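Side-chain contacts in microcompartments protein (Desulfitobacterium hafniense, PDB 3NWG), which probably serves as a structural shell protein of a bacterial microcompartment, with two BMC domains in tandem on one chain: residues L45-V50 against Q80-I85; K35-G40 against I126-G131. All coordinates share one frame; numbering follows the deposited sequence.

Contact 1: residues L45-V50 against Q80-I85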
loop_
_atom_site.group_PDB
_atom_site.type_symbol
_atom_site.label_atom_id
_atom_site.label_comp_id
_atom_site.label_asym_id
_atom_site.label_seq_id
_atom_site.Cartn_x
_atom_site.Cartn_y
_atom_site.Cartn_z
ATOM N N LEU A 45 -6.316 22.797 3.405
ATOM C CA LEU A 45 -5.361 23.455 4.281
ATOM C C LEU A 45 -4.219 23.982 3.439
ATOM O O LEU A 45 -3.660 23.270 2.599
ATOM C CB LEU A 45 -4.801 22.489 5.324
ATOM C CG LEU A 45 -5.686 22.055 6.483
ATOM C CD1 LEU A 45 -5.056 20.865 7.172
ATOM C CD2 LEU A 45 -5.870 23.190 7.477
ATOM N N ILE A 46 -3.864 25.230 3.698
ATOM C CA ILE A 46 -2.808 25.913 2.967
ATOM C C ILE A 46 -1.969 26.745 3.929
ATOM O O ILE A 46 -2.392 27.042 5.055
ATOM C CB ILE A 46 -3.405 26.834 1.903
ATOM C CG1 ILE A 46 -4.576 27.609 2.517
ATOM C CG2 ILE A 46 -3.903 26.008 0.722
ATOM C CD1 ILE A 46 -4.678 29.033 2.107
ATOM N N CYS A 47 -0.778 27.115 3.488
ATOM C CA CYS A 47 0.077 27.951 4.296
ATOM C C CYS A 47 0.854 28.915 3.404
ATOM O O CYS A 47 1.191 28.595 2.268
ATOM C CB CYS A 47 1.029 27.088 5.135
ATOM S SG CYS A 47 2.430 26.423 4.200
ATOM N N GLY A 48 1.127 30.095 3.939
ATOM C CA GLY A 48 1.922 31.121 3.267
ATOM C C GLY A 48 2.018 32.307 4.206
ATOM O O GLY A 48 1.859 32.147 5.414
ATOM N N ASP A 49 2.264 33.498 3.664
ATOM C CA ASP A 49 2.237 34.703 4.478
ATOM C C ASP A 49 0.807 35.092 4.829
ATOM O O ASP A 49 -0.126 34.813 4.079
ATOM C CB ASP A 49 2.973 35.862 3.797
ATOM C CG ASP A 49 4.452 35.966 4.239
ATOM O OD1 ASP A 49 5.258 36.594 3.484
ATOM O OD2 ASP A 49 4.818 35.435 5.338
ATOM N N VAL A 50 0.664 35.708 5.997
ATOM C CA VAL A 50 -0.578 36.287 6.485
ATOM C C VAL A 50 -1.526 36.723 5.376
ATOM O O VAL A 50 -2.644 36.199 5.258
ATOM C CB VAL A 50 -0.309 37.556 7.315
ATOM C CG1 VAL A 50 -1.472 37.813 8.263
ATOM C CG2 VAL A 50 1.033 37.458 8.065
ATOM N N GLN A 80 6.497 23.651 13.392
ATOM C CA GLN A 80 6.319 22.217 13.619
ATOM C C GLN A 80 4.912 21.755 13.334
ATOM O O GLN A 80 4.709 20.618 12.943
ATOM C CB GLN A 80 6.690 21.838 15.044
ATOM C CG GLN A 80 8.180 21.675 15.266
ATOM C CD GLN A 80 8.488 20.985 16.567
ATOM O OE1 GLN A 80 8.344 21.562 17.649
ATOM N NE2 GLN A 80 8.918 19.735 16.471
ATOM N N VAL A 81 3.940 22.632 13.545
ATOM C CA VAL A 81 2.569 22.336 13.174
ATOM C C VAL A 81 2.482 22.009 11.680
ATOM O O VAL A 81 1.823 21.044 11.284
ATOM C CB VAL A 81 1.631 23.500 13.507
ATOM C CG1 VAL A 81 0.239 23.230 12.955
ATOM C CG2 VAL A 81 1.602 23.752 15.022
ATOM N N LEU A 82 3.168 22.796 10.857
ATOM C CA LEU A 82 3.106 22.604 9.414
ATOM C C LEU A 82 3.759 21.291 9.010
ATOM O O LEU A 82 3.148 20.483 8.317
ATOM C CB LEU A 82 3.730 23.783 8.669
ATOM C CG LEU A 82 3.140 25.145 9.030
ATOM C CD1 LEU A 82 4.071 26.243 8.588
ATOM C CD2 LEU A 82 1.724 25.339 8.469
ATOM N N THR A 83 4.986 21.062 9.461
ATOM C CA THR A 83 5.668 19.826 9.117
ATOM C C THR A 83 4.887 18.594 9.628
ATOM O O THR A 83 4.793 17.589 8.929
ATOM C CB THR A 83 7.153 19.824 9.580
ATOM O OG1 THR A 83 7.234 20.200 10.957
ATOM C CG2 THR A 83 7.978 20.823 8.774
ATOM N N ALA A 84 4.302 18.689 10.820
ATOM C CA ALA A 84 3.517 17.591 11.384
ATOM C C ALA A 84 2.322 17.257 10.503
ATOM O O ALA A 84 2.098 16.085 10.185
ATOM C CB ALA A 84 3.061 17.909 12.803
ATOM N N ILE A 85 1.566 18.289 10.113
ATOM C CA ILE A 85 0.402 18.140 9.229
ATOM C C ILE A 85 0.786 17.454 7.913
ATOM O O ILE A 85 0.157 16.465 7.505
ATOM C CB ILE A 85 -0.280 19.495 8.944
ATOM C CG1 ILE A 85 -1.135 19.911 10.133
ATOM C CG2 ILE A 85 -1.170 19.406 7.719
ATOM C CD1 ILE A 85 -1.453 21.383 10.170
#

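Contact 2: residues K35-G40 against I126-G131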
loop_
_atom_site.group_PDB
_atom_site.type_symbol
_atom_site.label_atom_id
_atom_site.label_comp_id
_atom_site.label_asym_id
_atom_site.label_seq_id
_atom_site.Cartn_x
_atom_site.Cartn_y
_atom_site.Cartn_z
ATOM N N LYS A 35 -8.464 17.086 0.848
ATOM C CA LYS A 35 -8.970 15.722 0.928
ATOM C C LYS A 35 -10.379 15.629 1.496
ATOM O O LYS A 35 -10.796 16.482 2.272
ATOM C CB LYS A 35 -8.003 14.840 1.734
ATOM C CG LYS A 35 -7.902 15.170 3.229
ATOM C CD LYS A 35 -7.094 14.111 3.945
ATOM C CE LYS A 35 -7.397 14.083 5.425
ATOM N NZ LYS A 35 -7.124 12.714 5.969
ATOM N N PRO A 36 -11.124 14.590 1.093
ATOM C CA PRO A 36 -12.419 14.340 1.697
ATOM C C PRO A 36 -12.216 13.829 3.109
ATOM O O PRO A 36 -11.370 12.970 3.322
ATOM C CB PRO A 36 -13.013 13.231 0.820
ATOM C CG PRO A 36 -12.186 13.199 -0.414
ATOM C CD PRO A 36 -10.837 13.638 0.004
ATOM N N VAL A 37 -12.947 14.379 4.071
ATOM C CA VAL A 37 -12.922 13.823 5.423
ATOM C C VAL A 37 -14.287 13.207 5.740
ATOM O O VAL A 37 -14.995 12.796 4.807
ATOM C CB VAL A 37 -12.387 14.819 6.515
ATOM C CG1 VAL A 37 -11.031 15.403 6.104
ATOM C CG2 VAL A 37 -13.395 15.906 6.862
ATOM N N CYS A 38 -14.638 13.106 7.029
ATOM C CA CYS A 38 -15.939 12.556 7.462
ATOM C C CYS A 38 -17.092 13.088 6.583
ATOM O O CYS A 38 -16.943 14.155 5.943
ATOM C CB CYS A 38 -16.196 12.848 8.953
ATOM S SG CYS A 38 -17.124 14.395 9.332
ATOM N N PRO A 39 -18.245 12.382 6.574
ATOM C CA PRO A 39 -19.297 12.601 5.570
ATOM C C PRO A 39 -19.863 14.035 5.565
ATOM O O PRO A 39 -20.218 14.555 6.630
ATOM C CB PRO A 39 -20.390 11.630 6.019
ATOM C CG PRO A 39 -20.248 11.616 7.512
ATOM C CD PRO A 39 -18.755 11.611 7.723
ATOM N N GLY A 40 -19.898 14.695 4.407
ATOM C CA GLY A 40 -19.173 14.270 3.208
ATOM C C GLY A 40 -18.125 15.331 2.916
ATOM O O GLY A 40 -17.717 15.524 1.757
ATOM N N ILE A 126 0.107 14.815 13.411
ATOM C CA ILE A 126 -1.211 15.412 13.420
ATOM C C ILE A 126 -2.105 14.582 12.511
ATOM O O ILE A 126 -1.719 14.218 11.405
ATOM C CB ILE A 126 -1.160 16.886 12.965
ATOM C CG1 ILE A 126 -0.493 17.736 14.057
ATOM C CG2 ILE A 126 -2.552 17.395 12.625
ATOM C CD1 ILE A 126 -0.238 19.206 13.691
ATOM N N ARG A 127 -3.296 14.257 12.988
ATOM C CA ARG A 127 -4.228 13.548 12.143
ATOM C C ARG A 127 -5.511 14.325 12.013
ATOM O O ARG A 127 -6.318 14.388 12.932
ATOM C CB ARG A 127 -4.475 12.129 12.652
ATOM C CG ARG A 127 -3.247 11.230 12.602
ATOM C CD ARG A 127 -3.166 10.409 11.333
ATOM N NE ARG A 127 -2.615 9.092 11.651
ATOM C CZ ARG A 127 -3.346 7.995 11.873
ATOM N NH1 ARG A 127 -2.745 6.848 12.174
ATOM N NH2 ARG A 127 -4.678 8.037 11.792
ATOM N N ILE A 128 -5.648 14.948 10.851
ATOM C CA ILE A 128 -6.879 15.563 10.391
ATOM C C ILE A 128 -7.779 14.463 9.798
ATOM O O ILE A 128 -7.292 13.588 9.076
ATOM C CB ILE A 128 -6.520 16.634 9.332
ATOM C CG1 ILE A 128 -6.500 18.026 9.953
ATOM C CG2 ILE A 128 -7.489 16.636 8.168
ATOM C CD1 ILE A 128 -5.408 18.254 10.966
ATOM N N GLY A 129 -9.074 14.479 10.103
ATOM C CA GLY A 129 -9.981 13.488 9.509
ATOM C C GLY A 129 -10.631 12.548 10.517
ATOM O O GLY A 129 -11.500 12.980 11.283
HETATM N N MSE A 130 -10.276 11.257 10.507
HETATM C CA MSE A 130 -9.495 10.598 9.446
HETATM C C MSE A 130 -10.273 9.339 9.026
HETATM O O MSE A 130 -9.674 8.308 8.686
HETATM C CB MSE A 130 -8.082 10.178 9.913
HETATM C CG MSE A 130 -7.583 10.733 11.264
HETATM SE SE MSE A 130 -8.250 9.863 12.930
HETATM C CE MSE A 130 -7.855 7.970 12.551
ATOM N N GLY A 131 -11.603 9.423 9.072
ATOM C CA GLY A 131 -12.466 8.255 8.862
ATOM C C GLY A 131 -12.819 7.519 10.159
ATOM O O GLY A 131 -12.317 6.410 10.400
#

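Contact 1: residues L45-V50 against Q80-I85
A buried, wholly apolar helix-on-strand contact joins Leu45 and Cys47 of strand 42-48 to Ile85 and Leu82 of helix 79-85. It belongs to the first BMC domain, an antiparallel four-stranded sheet with helices, where the short helix following the last strand folds back toward the inner strands. The two strand residues are two positions apart and turn their side chains to the same side, while Leu82 and Ile85 stand about one helical turn apart. The backbones remain well separated, with the CA atoms of Cys47 and Leu82 8.0 Å from each other, and the gap is bridged by side chains alone. At one end, methyl meets methyl: Leu45 CD1 comes to 4.2 Å from Ile85 CG2, the two side chains crossing at about a right angle. With chi1 near -78°, CG2 of Ile85 stands anti to the backbone N, and it is this methyl, not CG1, that comes nearest Leu45 CD1. At the other end the touch is made by a methylene: Cys47 CB lies 3.8 Å from Leu82 CD2. The sulfur stands farther back, Cys47 SG being 4.5 Å from Leu82 CD2. The Leu82 side chain leaves the helix obliquely and relies on its CD2 branch to reach the strand. No hydrogen bond crosses the interface. Around the contact, Leu45 and Ile85 both pack on Ile5 of strand 4-10, Leu45 and Cys47 also touch Leu32 of strand 29-36, and Val81 packs on Leu123 of strand 122-127, placing helix 79-85 between the sheets of the two domains.

Contact 2: residues K35-G40 against I126-G131
Lys35 and Ile128 cross obliquely where the two BMC domains of the chain meet: the end of strand 29-36 and its following loop, from the first domain, face the loop that follows strand 122-127 in the second. These are equivalent edges of two sheets with the same strand order. The lysine leaves the strand with CG between the backbone N and carbonyl carbon (chi1 68°) and then runs extended, which carries its ammonium across to the second domain. There NZ of Lys35 donates to Ile128 O at 3.2 Å, with a C=O...N angle of 141° and the donor above the carbonyl plane. The aliphatic end of the same chain lies against the isoleucine, Lys35 CE being 3.7 Å from Ile128 CG2. Val37, two residues on, supplies the second, apolar part of the contact: its CG1, set beside the backbone N and anti to the carbonyl carbon (chi1 -52°), comes to 4.3 Å from Ile128 CG2. The isoleucine methyl is thus met by both Lys35 and Val37. Ile43 of strand 42-48 packs on both Val37 and Ile128, and Pro39 packs on Ile132 of a neighbouring subunit. Beyond the isoleucine the valine also meets bare backbone, where Val37 CG1 lies 4.0 Å from Gly129 CA.

The centres of the two contacts lie about 17 Å apart, yet they share one seam between the BMC domains. Ile126, at the start of the second segment of contact 2, connects them: its CD1 is 3.7 Å from Ala84 CB and equally far from Ile85 CG1, both on the helix of contact 1. A further touch, Leu45 CD1 to Ile128 CG1 at 4.2 Å, brings strand 42-48, the neighbour of strand 29-36 in the sheet, against Ile128 of contact 2. Along the chain, contact 1 is nested within the loop closed by contact 2. A bound glycerol, probably from the crystallisation liquor, lies about 5 Å from the Lys35 side chain; Arg127 NH1 makes a weak hydrogen bond to glycerol.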